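Local coordinates for SJCHGC06286 protein (Schistosoma japonicum, PDB 3QBR) that belongs to the Bcl-2 family of apoptosis regulators and probably binds the BH domains of partner proteins, at residues L134-K138 with H139-D143; Q67-G70 with D71-R75; L102-F105 with Y106-L110; D43-D46 with N47-I50. All coordinates share one frame; numbering follows the deposited sequence.

Contact 1: L134-K138 with H139-D143; sequences LRLSK and HGHSD
With chi1 at -85° in Leu136 and -69° in His141, each CG lies beside its own backbone N and anti to the carbonyl carbon, and the two side chains cross at about a right angle. Leu136 makes the touch through one branch: CD2 lies 3.5 Å from His141 CB, at the root of the imidazole. The ring itself reaches back over the helix end, its CD2 standing 3.4 Å from Leu136 O, an approach oblique to the ring. One face of this imidazole is occupied by His139 O, 4.1 Å above the plane and over its centre.

These side chains are held where helix 119-137 stops in a Schellman motif, the classic termination illustrated here at the bend between helices 119-137 and 142-159 of a Bcl-2 fold. His141 N donates to Leu136 O at 3.0 Å, and Gly140 N to Ser137 O at 3.0 Å, closing a type I turn. Both donors rise above the acceptor's carbonyl plane, the second far more steeply. Gly140 is the C-prime residue, and its phi of 58° belongs to the region that glycine enters most easily. His141 then occupies the N-cap position of helix 142-159.

The imidazoles are tied outward by their NE2 atoms, His139 to Asp92 O and His141 to Ser93 O, so both rings anchor the turn to the same loop. Arg135 forms a salt bridge with Asp92 one turn earlier, and Ser137 OG is hydrogen-bonded to Asp37 OD1 of helix 35-48. Beyond His141, Leu136 packs on Ala144, Ile145 and Leu148 of helix 142-159.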
loop_
_atom_site.group_PDB
_atom_site.type_symbol
_atom_site.label_atom_id
_atom_site.label_comp_id
_atom_site.label_asym_id
_atom_site.label_seq_id
_atom_site.Cartn_x
_atom_site.Cartn_y
_atom_site.Cartn_z
ATOM N N LEU A 134 -9.916 -0.807 -0.652
ATOM C CA LEU A 134 -11.064 -1.194 -1.460
ATOM C C LEU A 134 -12.071 -2.092 -0.732
ATOM O O LEU A 134 -13.267 -2.048 -1.025
ATOM C CB LEU A 134 -10.588 -1.870 -2.729
ATOM C CG LEU A 134 -9.856 -0.899 -3.644
ATOM C CD1 LEU A 134 -9.310 -1.619 -4.892
ATOM C CD2 LEU A 134 -10.787 0.258 -4.006
ATOM N N ARG A 135 -11.613 -2.906 0.213
ATOM C CA ARG A 135 -12.554 -3.746 0.954
ATOM C C ARG A 135 -13.205 -2.960 2.069
ATOM O O ARG A 135 -14.366 -3.167 2.380
ATOM C CB ARG A 135 -11.883 -5.002 1.512
ATOM C CG ARG A 135 -11.453 -5.974 0.434
ATOM C CD ARG A 135 -11.397 -7.407 0.953
ATOM N NE ARG A 135 -12.727 -7.986 1.153
ATOM C CZ ARG A 135 -13.037 -9.253 0.884
ATOM N NH1 ARG A 135 -12.120 -10.073 0.390
ATOM N NH2 ARG A 135 -14.268 -9.700 1.093
ATOM N N LEU A 136 -12.442 -2.072 2.683
ATOM C CA LEU A 136 -12.969 -1.175 3.701
ATOM C C LEU A 136 -14.060 -0.263 3.144
ATOM O O LEU A 136 -14.986 0.134 3.849
ATOM C CB LEU A 136 -11.833 -0.321 4.264
ATOM C CG LEU A 136 -11.020 -0.942 5.396
ATOM C CD1 LEU A 136 -9.685 -0.220 5.548
ATOM C CD2 LEU A 136 -11.822 -0.901 6.703
ATOM N N SER A 137 -13.946 0.077 1.871
ATOM C CA SER A 137 -14.816 1.085 1.296
ATOM C C SER A 137 -16.157 0.521 0.810
ATOM O O SER A 137 -17.121 1.279 0.628
ATOM C CB SER A 137 -14.079 1.881 0.210
ATOM O OG SER A 137 -13.872 1.100 -0.938
ATOM N N LYS A 138 -16.225 -0.800 0.627
ATOM C CA LYS A 138 -17.516 -1.467 0.419
ATOM C C LYS A 138 -18.566 -1.023 1.453
ATOM O O LYS A 138 -19.726 -0.860 1.113
ATOM C CB LYS A 138 -17.388 -3.002 0.418
ATOM C CG LYS A 138 -16.668 -3.604 -0.797
ATOM C CD LYS A 138 -17.358 -3.255 -2.125
ATOM C CE LYS A 138 -16.618 -3.848 -3.330
ATOM N NZ LYS A 138 -17.220 -3.460 -4.650
ATOM N N HIS A 139 -18.160 -0.826 2.704
ATOM C CA HIS A 139 -19.077 -0.381 3.745
ATOM C C HIS A 139 -18.744 1.014 4.250
ATOM O O HIS A 139 -19.118 1.381 5.364
ATOM C CB HIS A 139 -19.033 -1.322 4.946
ATOM C CG HIS A 139 -19.295 -2.750 4.605
ATOM N ND1 HIS A 139 -20.408 -3.157 3.903
ATOM C CD2 HIS A 139 -18.596 -3.874 4.885
ATOM C CE1 HIS A 139 -20.378 -4.467 3.753
ATOM N NE2 HIS A 139 -19.291 -4.927 4.343
ATOM N N GLY A 140 -18.030 1.792 3.452
ATOM C CA GLY A 140 -17.747 3.153 3.846
ATOM C C GLY A 140 -17.014 3.320 5.156
ATOM O O GLY A 140 -17.394 4.143 5.971
ATOM N N HIS A 141 -15.937 2.569 5.347
ATOM C CA HIS A 141 -15.168 2.689 6.574
ATOM C C HIS A 141 -14.120 3.774 6.415
ATOM O O HIS A 141 -12.907 3.518 6.408
ATOM C CB HIS A 141 -14.554 1.346 6.978
ATOM C CG HIS A 141 -15.561 0.334 7.429
ATOM N ND1 HIS A 141 -16.367 0.530 8.536
ATOM C CD2 HIS A 141 -15.913 -0.875 6.922
ATOM C CE1 HIS A 141 -17.163 -0.509 8.690
ATOM N NE2 HIS A 141 -16.909 -1.379 7.724
ATOM N N SER A 142 -14.612 5.001 6.305
ATOM C CA SER A 142 -13.763 6.118 5.952
ATOM C C SER A 142 -12.611 6.331 6.930
ATOM O O SER A 142 -11.470 6.480 6.504
ATOM C CB SER A 142 -14.584 7.392 5.752
ATOM O OG SER A 142 -15.042 7.905 6.978
ATOM N N ASP A 143 -12.879 6.328 8.231
ATOM C CA ASP A 143 -11.801 6.592 9.194
ATOM C C ASP A 143 -10.751 5.475 9.226
ATOM O O ASP A 143 -9.562 5.765 9.336
ATOM C CB ASP A 143 -12.351 6.813 10.587
ATOM C CG ASP A 143 -13.046 5.587 11.117
ATOM O OD1 ASP A 143 -13.876 5.015 10.366
ATOM O OD2 ASP A 143 -12.754 5.193 12.272
#

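Contact 2: Q67-G70 with D71-R75; sequences QLVG and DFNQR
Asp71 folds back over the turn formed by Gln67 and Leu68, within an uninterrupted alpha-helix, the 58-79 helix of this Bcl-2 fold. Its chi1 of -72° turns CG back alongside the backbone N, so the carboxylate carbon comes to rest 3.6 Å from Gln67 O, the same oxygen that accepts Asp71 N at 3.0 Å. One carboxylate oxygen, OD2, also meets the methyl Leu68 CD2 at 3.8 Å, the two side chains running at a slant to each other. OD2 has a stronger partner beyond the helix: it is hydrogen-bonded to an aromatic side chain on the chain of another protein, and Leu68 packs on an aromatic side chain of that chain, consistent with a role for this face in binding a partner.

Gly70 contributes backbone alone. Its carbonyl oxygen takes the N-H of Gln74 at 3.1 Å in a nearly straight bond (168°), and Gln74 CB lies close by.

Val69 faces inward, toward Ala127 of helix 119-137, and is paired with Asn73 one turn on. The two side chains lie side by side, pointing the same way, with Val69 CG1 3.9 Å from Asn73 ND2. Asn73 CG lies 3.3 Å from Val69 O.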
loop_
_atom_site.group_PDB
_atom_site.type_symbol
_atom_site.label_atom_id
_atom_site.label_comp_id
_atom_site.label_asym_id
_atom_site.label_seq_id
_atom_site.Cartn_x
_atom_site.Cartn_y
_atom_site.Cartn_z
ATOM N N GLN A 67 1.809 -0.557 -13.150
ATOM C CA GLN A 67 2.361 -1.718 -13.813
ATOM C C GLN A 67 2.768 -2.797 -12.794
ATOM O O GLN A 67 2.394 -3.953 -12.936
ATOM C CB GLN A 67 3.525 -1.316 -14.691
ATOM C CG GLN A 67 4.196 -2.498 -15.377
ATOM C CD GLN A 67 5.582 -2.130 -15.846
ATOM O OE1 GLN A 67 5.732 -1.341 -16.776
ATOM N NE2 GLN A 67 6.610 -2.662 -15.172
ATOM N N LEU A 68 3.476 -2.387 -11.746
ATOM C CA LEU A 68 4.071 -3.293 -10.768
ATOM C C LEU A 68 3.064 -3.890 -9.781
ATOM O O LEU A 68 3.243 -5.015 -9.332
ATOM C CB LEU A 68 5.191 -2.576 -9.995
ATOM C CG LEU A 68 6.469 -2.176 -10.745
ATOM C CD1 LEU A 68 7.320 -1.230 -9.897
ATOM C CD2 LEU A 68 7.290 -3.378 -11.152
ATOM N N VAL A 69 2.040 -3.130 -9.405
ATOM C CA VAL A 69 0.952 -3.651 -8.584
ATOM C C VAL A 69 0.101 -4.574 -9.473
ATOM O O VAL A 69 -0.575 -5.496 -9.004
ATOM C CB VAL A 69 0.120 -2.512 -8.001
ATOM C CG1 VAL A 69 -1.201 -3.033 -7.410
ATOM C CG2 VAL A 69 0.924 -1.788 -6.930
ATOM N N GLY A 70 0.168 -4.338 -10.780
ATOM C CA GLY A 70 -0.476 -5.228 -11.723
ATOM C C GLY A 70 0.223 -6.580 -11.696
ATOM O O GLY A 70 -0.437 -7.625 -11.630
ATOM N N ASP A 71 1.559 -6.550 -11.751
ATOM C CA ASP A 71 2.367 -7.756 -11.631
ATOM C C ASP A 71 1.957 -8.468 -10.367
ATOM O O ASP A 71 1.714 -9.676 -10.380
ATOM C CB ASP A 71 3.858 -7.427 -11.561
ATOM C CG ASP A 71 4.432 -6.953 -12.899
ATOM O OD1 ASP A 71 3.891 -7.319 -13.971
ATOM O OD2 ASP A 71 5.448 -6.220 -12.869
ATOM N N PHE A 72 1.862 -7.713 -9.276
ATOM C CA PHE A 72 1.530 -8.295 -7.981
ATOM C C PHE A 72 0.147 -8.934 -7.969
ATOM O O PHE A 72 -0.016 -10.037 -7.466
ATOM C CB PHE A 72 1.646 -7.249 -6.859
ATOM C CG PHE A 72 1.242 -7.751 -5.507
ATOM C CD1 PHE A 72 2.195 -8.002 -4.539
ATOM C CD2 PHE A 72 -0.086 -7.940 -5.191
ATOM C CE1 PHE A 72 1.840 -8.457 -3.277
ATOM C CE2 PHE A 72 -0.463 -8.395 -3.913
ATOM C CZ PHE A 72 0.504 -8.647 -2.958
ATOM N N ASN A 73 -0.857 -8.240 -8.505
ATOM C CA ASN A 73 -2.229 -8.731 -8.404
ATOM C C ASN A 73 -2.364 -10.036 -9.154
ATOM O O ASN A 73 -2.841 -11.037 -8.633
ATOM C CB ASN A 73 -3.228 -7.705 -8.957
ATOM C CG ASN A 73 -3.538 -6.593 -7.965
ATOM O OD1 ASN A 73 -3.306 -6.724 -6.767
ATOM N ND2 ASN A 73 -4.058 -5.485 -8.471
ATOM N N GLN A 74 -1.919 -10.005 -10.392
ATOM C CA GLN A 74 -1.962 -11.164 -11.264
ATOM C C GLN A 74 -1.355 -12.440 -10.603
ATOM O O GLN A 74 -1.904 -13.533 -10.745
ATOM C CB GLN A 74 -1.349 -10.786 -12.623
ATOM C CG GLN A 74 -0.970 -11.919 -13.500
ATOM C CD GLN A 74 0.351 -12.530 -13.090
ATOM O OE1 GLN A 74 1.350 -11.822 -12.878
ATOM N NE2 GLN A 74 0.368 -13.858 -12.978
ATOM N N ARG A 75 -0.280 -12.290 -9.831
ATOM C CA ARG A 75 0.300 -13.414 -9.072
ATOM C C ARG A 75 -0.474 -13.807 -7.807
ATOM O O ARG A 75 -0.503 -14.973 -7.442
ATOM C CB ARG A 75 1.775 -13.146 -8.701
ATOM C CG ARG A 75 2.675 -13.003 -9.910
ATOM C CD ARG A 75 4.035 -12.368 -9.596
ATOM N NE ARG A 75 4.607 -11.737 -10.792
ATOM C CZ ARG A 75 5.908 -11.608 -11.047
ATOM N NH1 ARG A 75 6.807 -12.085 -10.202
ATOM N NH2 ARG A 75 6.312 -11.015 -12.166
#

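Contact 3: L102-F105 with Y106-L110; sequences LEIF and YLEIL
Contacts between residues three and four apart, Ile104 with Glu108 and Phe105 with Ile109 among them, run along helix 99-113, a two-faced helix of the Bcl-2 fold with one side interior and the other outward. Four successive backbone bonds hold the turns together, from Tyr106 N to Leu102 O (2.9 Å) through to Ile109 N to Phe105 O (2.8 Å).

On the outer side, Glu108 keeps CG beside its backbone N (chi1 -74°) and runs extended beyond it, so that the chain passes over the preceding turn: CG lies 3.3 Å from Ile104 O, and OE2 ends 3.8 Å from the methyl Ile104 CG2. The other carboxylate oxygen, OE1, stands 4.3 Å from Phe105 CD1 and is hydrogen-bonded to a polar side chain on the chain of another protein. Phe105 packs on an apolar side chain of that chain too, consistent with a partner-binding surface. Ile109 lies between the two sides, touching Phe128 of helix 119-137 as well as that chain.

The inner side is carried by Tyr106, its CG anti to the backbone N (chi1 -167°), which leads the ring away from the preceding turn. Leu110 CG sits 4.0 Å above one face of its ring. Tyr106 OH is hydrogen-bonded to Thr152 OG1 of helix 142-159, the Tyr106 side chain touches Leu148 of that helix and Leu129 and Leu132 of helix 119-137, and Leu102 and Phe105 meet Leu89 of helix 83-89.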
loop_
_atom_site.group_PDB
_atom_site.type_symbol
_atom_site.label_atom_id
_atom_site.label_comp_id
_atom_site.label_asym_id
_atom_site.label_seq_id
_atom_site.Cartn_x
_atom_site.Cartn_y
_atom_site.Cartn_z
ATOM N N LEU A 102 -6.688 -2.624 14.424
ATOM C CA LEU A 102 -6.300 -2.705 13.016
ATOM C C LEU A 102 -4.923 -2.083 12.742
ATOM O O LEU A 102 -4.173 -2.572 11.897
ATOM C CB LEU A 102 -7.362 -2.055 12.135
ATOM C CG LEU A 102 -7.107 -2.083 10.629
ATOM C CD1 LEU A 102 -6.937 -3.515 10.118
ATOM C CD2 LEU A 102 -8.232 -1.374 9.889
ATOM N N GLU A 103 -4.582 -1.017 13.453
ATOM C CA GLU A 103 -3.250 -0.459 13.304
ATOM C C GLU A 103 -2.248 -1.546 13.690
ATOM O O GLU A 103 -1.381 -1.925 12.898
ATOM C CB GLU A 103 -3.077 0.785 14.170
ATOM C CG GLU A 103 -1.956 1.708 13.711
ATOM C CD GLU A 103 -1.926 3.037 14.470
ATOM O OE1 GLU A 103 -0.822 3.599 14.658
ATOM O OE2 GLU A 103 -3.007 3.521 14.879
ATOM N N ILE A 104 -2.399 -2.058 14.910
ATOM C CA ILE A 104 -1.600 -3.175 15.409
ATOM C C ILE A 104 -1.336 -4.279 14.373
ATOM O O ILE A 104 -0.183 -4.622 14.075
ATOM C CB ILE A 104 -2.279 -3.842 16.623
ATOM C CG1 ILE A 104 -2.492 -2.834 17.760
ATOM C CG2 ILE A 104 -1.476 -5.051 17.069
ATOM C CD1 ILE A 104 -1.583 -1.650 17.692
ATOM N N PHE A 105 -2.401 -4.860 13.842
ATOM C CA PHE A 105 -2.209 -5.935 12.894
ATOM C C PHE A 105 -1.520 -5.440 11.657
ATOM O O PHE A 105 -0.603 -6.097 11.159
ATOM C CB PHE A 105 -3.522 -6.587 12.532
ATOM C CG PHE A 105 -4.246 -7.125 13.709
ATOM C CD1 PHE A 105 -3.535 -7.545 14.823
ATOM C CD2 PHE A 105 -5.628 -7.224 13.712
ATOM C CE1 PHE A 105 -4.187 -8.046 15.931
ATOM C CE2 PHE A 105 -6.289 -7.731 14.812
ATOM C CZ PHE A 105 -5.567 -8.142 15.928
ATOM N N TYR A 106 -1.963 -4.284 11.159
ATOM C CA TYR A 106 -1.318 -3.660 10.004
ATOM C C TYR A 106 0.166 -3.525 10.279
ATOM O O TYR A 106 0.999 -3.925 9.463
ATOM C CB TYR A 106 -1.909 -2.270 9.667
ATOM C CG TYR A 106 -1.466 -1.787 8.304
ATOM C CD1 TYR A 106 -1.715 -2.555 7.178
ATOM C CD2 TYR A 106 -0.778 -0.599 8.146
ATOM C CE1 TYR A 106 -1.303 -2.160 5.931
ATOM C CE2 TYR A 106 -0.368 -0.172 6.879
ATOM C CZ TYR A 106 -0.633 -0.969 5.783
ATOM O OH TYR A 106 -0.238 -0.610 4.518
ATOM N N LEU A 107 0.489 -2.956 11.435
ATOM C CA LEU A 107 1.879 -2.760 11.807
ATOM C C LEU A 107 2.671 -4.078 11.866
ATOM O O LEU A 107 3.827 -4.135 11.427
ATOM C CB LEU A 107 1.979 -1.960 13.103
ATOM C CG LEU A 107 1.778 -0.474 12.809
ATOM C CD1 LEU A 107 2.065 0.386 14.020
ATOM C CD2 LEU A 107 2.667 -0.050 11.630
ATOM N N GLU A 108 2.037 -5.131 12.378
ATOM C CA GLU A 108 2.670 -6.435 12.436
ATOM C C GLU A 108 2.883 -7.005 11.030
ATOM O O GLU A 108 3.880 -7.682 10.764
ATOM C CB GLU A 108 1.821 -7.410 13.264
ATOM C CG GLU A 108 1.855 -7.180 14.779
ATOM C CD GLU A 108 0.995 -8.190 15.560
ATOM O OE1 GLU A 108 0.483 -9.167 14.961
ATOM O OE2 GLU A 108 0.831 -8.000 16.783
ATOM N N ILE A 109 1.933 -6.755 10.135
ATOM C CA ILE A 109 2.052 -7.237 8.763
ATOM C C ILE A 109 3.177 -6.528 8.000
ATOM O O ILE A 109 3.893 -7.147 7.211
ATOM C CB ILE A 109 0.755 -7.040 7.985
ATOM C CG1 ILE A 109 -0.392 -7.771 8.675
ATOM C CG2 ILE A 109 0.928 -7.508 6.543
ATOM C CD1 ILE A 109 -1.595 -7.944 7.802
ATOM N N LEU A 110 3.340 -5.241 8.235
ATOM C CA LEU A 110 4.394 -4.475 7.618
ATOM C C LEU A 110 5.721 -4.922 8.144
ATOM O O LEU A 110 6.617 -5.210 7.402
ATOM C CB LEU A 110 4.210 -3.008 7.929
ATOM C CG LEU A 110 3.047 -2.314 7.260
ATOM C CD1 LEU A 110 3.138 -0.859 7.444
ATOM C CD2 LEU A 110 3.034 -2.622 5.824
#

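Contact 4: D43-D46 with N47-I50; sequences DLLD and NTNI
Asp43 and Asn47 are joined by a straight alpha-helical bond, Asn47 N to Asp43 O at 2.9 Å, before helix 35-48 ends at Asn49 in a Schellman-like turn partly mediated by water. The next bond, Thr48 N to Leu44 O, is already bent (131°), Thr48 N bonds Leu45 O only weakly, and Asn49 N finds Asp46 O at 3.3 Å. Asn49 is the first residue to leave the helix, with a phi of 43°. Water 1 then takes the place of a direct bond between Ile50 N and Leu45 O, the pair a Schellman motif would join, accepting from the amide and donating to the carbonyl, each at 2.9 Å.

Among the side chains, Thr48 turns its hydroxyl back on the helix: with chi1 at -89°, OG1 donates to Leu44 O at 2.9 Å. That oxygen is gripped twice, since Thr48 N and OG1 reach it from opposite faces of its carbonyl plane. Leu44 also covers the hydroxyl, CD1 lying 3.5 Å from OG1, and goes on to pack against Ser142 and Gln146 of helix 142-159. Leu45 and Ile50, both resting on His26 of helix 17-31, cross at about a right angle, the methyls Leu45 CD1 and Ile50 CD1 meeting at 3.5 Å.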
loop_
_atom_site.group_PDB
_atom_site.type_symbol
_atom_site.label_atom_id
_atom_site.label_comp_id
_atom_site.label_asym_id
_atom_site.label_seq_id
_atom_site.Cartn_x
_atom_site.Cartn_y
_atom_site.Cartn_z
ATOM N N ASP A 43 -13.998 11.918 -2.966
ATOM C CA ASP A 43 -14.771 12.803 -2.094
ATOM C C ASP A 43 -14.310 12.713 -0.650
ATOM O O ASP A 43 -14.220 13.735 0.031
ATOM C CB ASP A 43 -16.282 12.550 -2.214
ATOM C CG ASP A 43 -16.802 12.733 -3.661
ATOM O OD1 ASP A 43 -16.043 13.211 -4.546
ATOM O OD2 ASP A 43 -17.977 12.389 -3.913
ATOM N N LEU A 44 -13.994 11.500 -0.194
ATOM C CA LEU A 44 -13.485 11.322 1.154
ATOM C C LEU A 44 -12.256 12.159 1.350
ATOM O O LEU A 44 -12.105 12.823 2.372
ATOM C CB LEU A 44 -13.134 9.867 1.424
ATOM C CG LEU A 44 -12.364 9.601 2.719
ATOM C CD1 LEU A 44 -13.028 10.326 3.879
ATOM C CD2 LEU A 44 -12.333 8.110 2.971
ATOM N N LEU A 45 -11.363 12.126 0.373
ATOM C CA LEU A 45 -10.147 12.922 0.475
ATOM C C LEU A 45 -10.445 14.430 0.496
ATOM O O LEU A 45 -9.875 15.173 1.304
ATOM C CB LEU A 45 -9.177 12.576 -0.653
ATOM C CG LEU A 45 -7.899 13.406 -0.588
ATOM C CD1 LEU A 45 -7.292 13.300 0.808
ATOM C CD2 LEU A 45 -6.918 12.969 -1.664
ATOM N N ASP A 46 -11.346 14.870 -0.388
ATOM C CA ASP A 46 -11.783 16.270 -0.437
ATOM C C ASP A 46 -12.280 16.746 0.922
ATOM O O ASP A 46 -11.849 17.789 1.419
ATOM C CB ASP A 46 -12.895 16.463 -1.463
ATOM C CG ASP A 46 -12.379 16.520 -2.902
ATOM O OD1 ASP A 46 -11.195 16.876 -3.113
ATOM O OD2 ASP A 46 -13.168 16.216 -3.831
ATOM N N ASN A 47 -13.191 15.974 1.512
ATOM C CA ASN A 47 -13.747 16.298 2.819
ATOM C C ASN A 47 -12.740 16.139 3.941
ATOM O O ASN A 47 -12.852 16.800 4.981
ATOM C CB ASN A 47 -14.949 15.418 3.127
ATOM C CG ASN A 47 -16.173 15.785 2.306
ATOM O OD1 ASN A 47 -16.453 16.971 2.088
ATOM N ND2 ASN A 47 -16.919 14.763 1.847
ATOM N N THR A 48 -11.768 15.250 3.733
ATOM C CA THR A 48 -10.763 14.958 4.751
ATOM C C THR A 48 -9.915 16.197 4.986
ATOM O O THR A 48 -9.303 16.342 6.042
ATOM C CB THR A 48 -9.884 13.744 4.349
ATOM O OG1 THR A 48 -10.496 12.541 4.825
ATOM C CG2 THR A 48 -8.518 13.831 4.961
ATOM N N ASN A 49 -9.915 17.090 3.994
ATOM C CA ASN A 49 -9.172 18.359 4.037
ATOM C C ASN A 49 -7.769 18.221 4.604
ATOM O O ASN A 49 -7.424 18.844 5.612
ATOM C CB ASN A 49 -9.938 19.441 4.816
ATOM C CG ASN A 49 -9.482 20.855 4.459
ATOM O OD1 ASN A 49 -9.161 21.134 3.307
ATOM N ND2 ASN A 49 -9.461 21.748 5.449
ATOM N N ILE A 50 -6.960 17.404 3.947
ATOM C CA ILE A 50 -5.603 17.188 4.402
ATOM C C ILE A 50 -4.609 17.693 3.373
ATOM O O ILE A 50 -4.959 17.962 2.213
ATOM C CB ILE A 50 -5.329 15.705 4.740
ATOM C CG1 ILE A 50 -5.659 14.806 3.545
ATOM C CG2 ILE A 50 -6.088 15.298 5.987
ATOM C CD1 ILE A 50 -4.620 14.872 2.456
HETATM O O HOH W 1 -7.495 16.864 1.200
HETATM O O HOH W 2 -11.993 20.571 1.544
#

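Contacts 2 and 3 are mid-helix and contacts 1 and 4 lie at helix ends, and the chemistry follows. The mid-helix pair repeats regular backbone bonding, with apolar residues facing helix 119-137 and an acidic residue on each helix bonded to the chain of another protein. The centres of contacts 2 and 3 lie about 22 Å apart. In the other two, a positive-phi residue ends each helix; both closing bonds are direct in contact 1, while in contact 4 the outer one passes through water. Contact 4 is a surface contact, the others partly buried. Contacts 1 and 4 touch, Ser142 CB meeting Leu44 CD2 at 3.6 Å, whereas contacts 2 and 4 sit on opposite sides of the chain's centre.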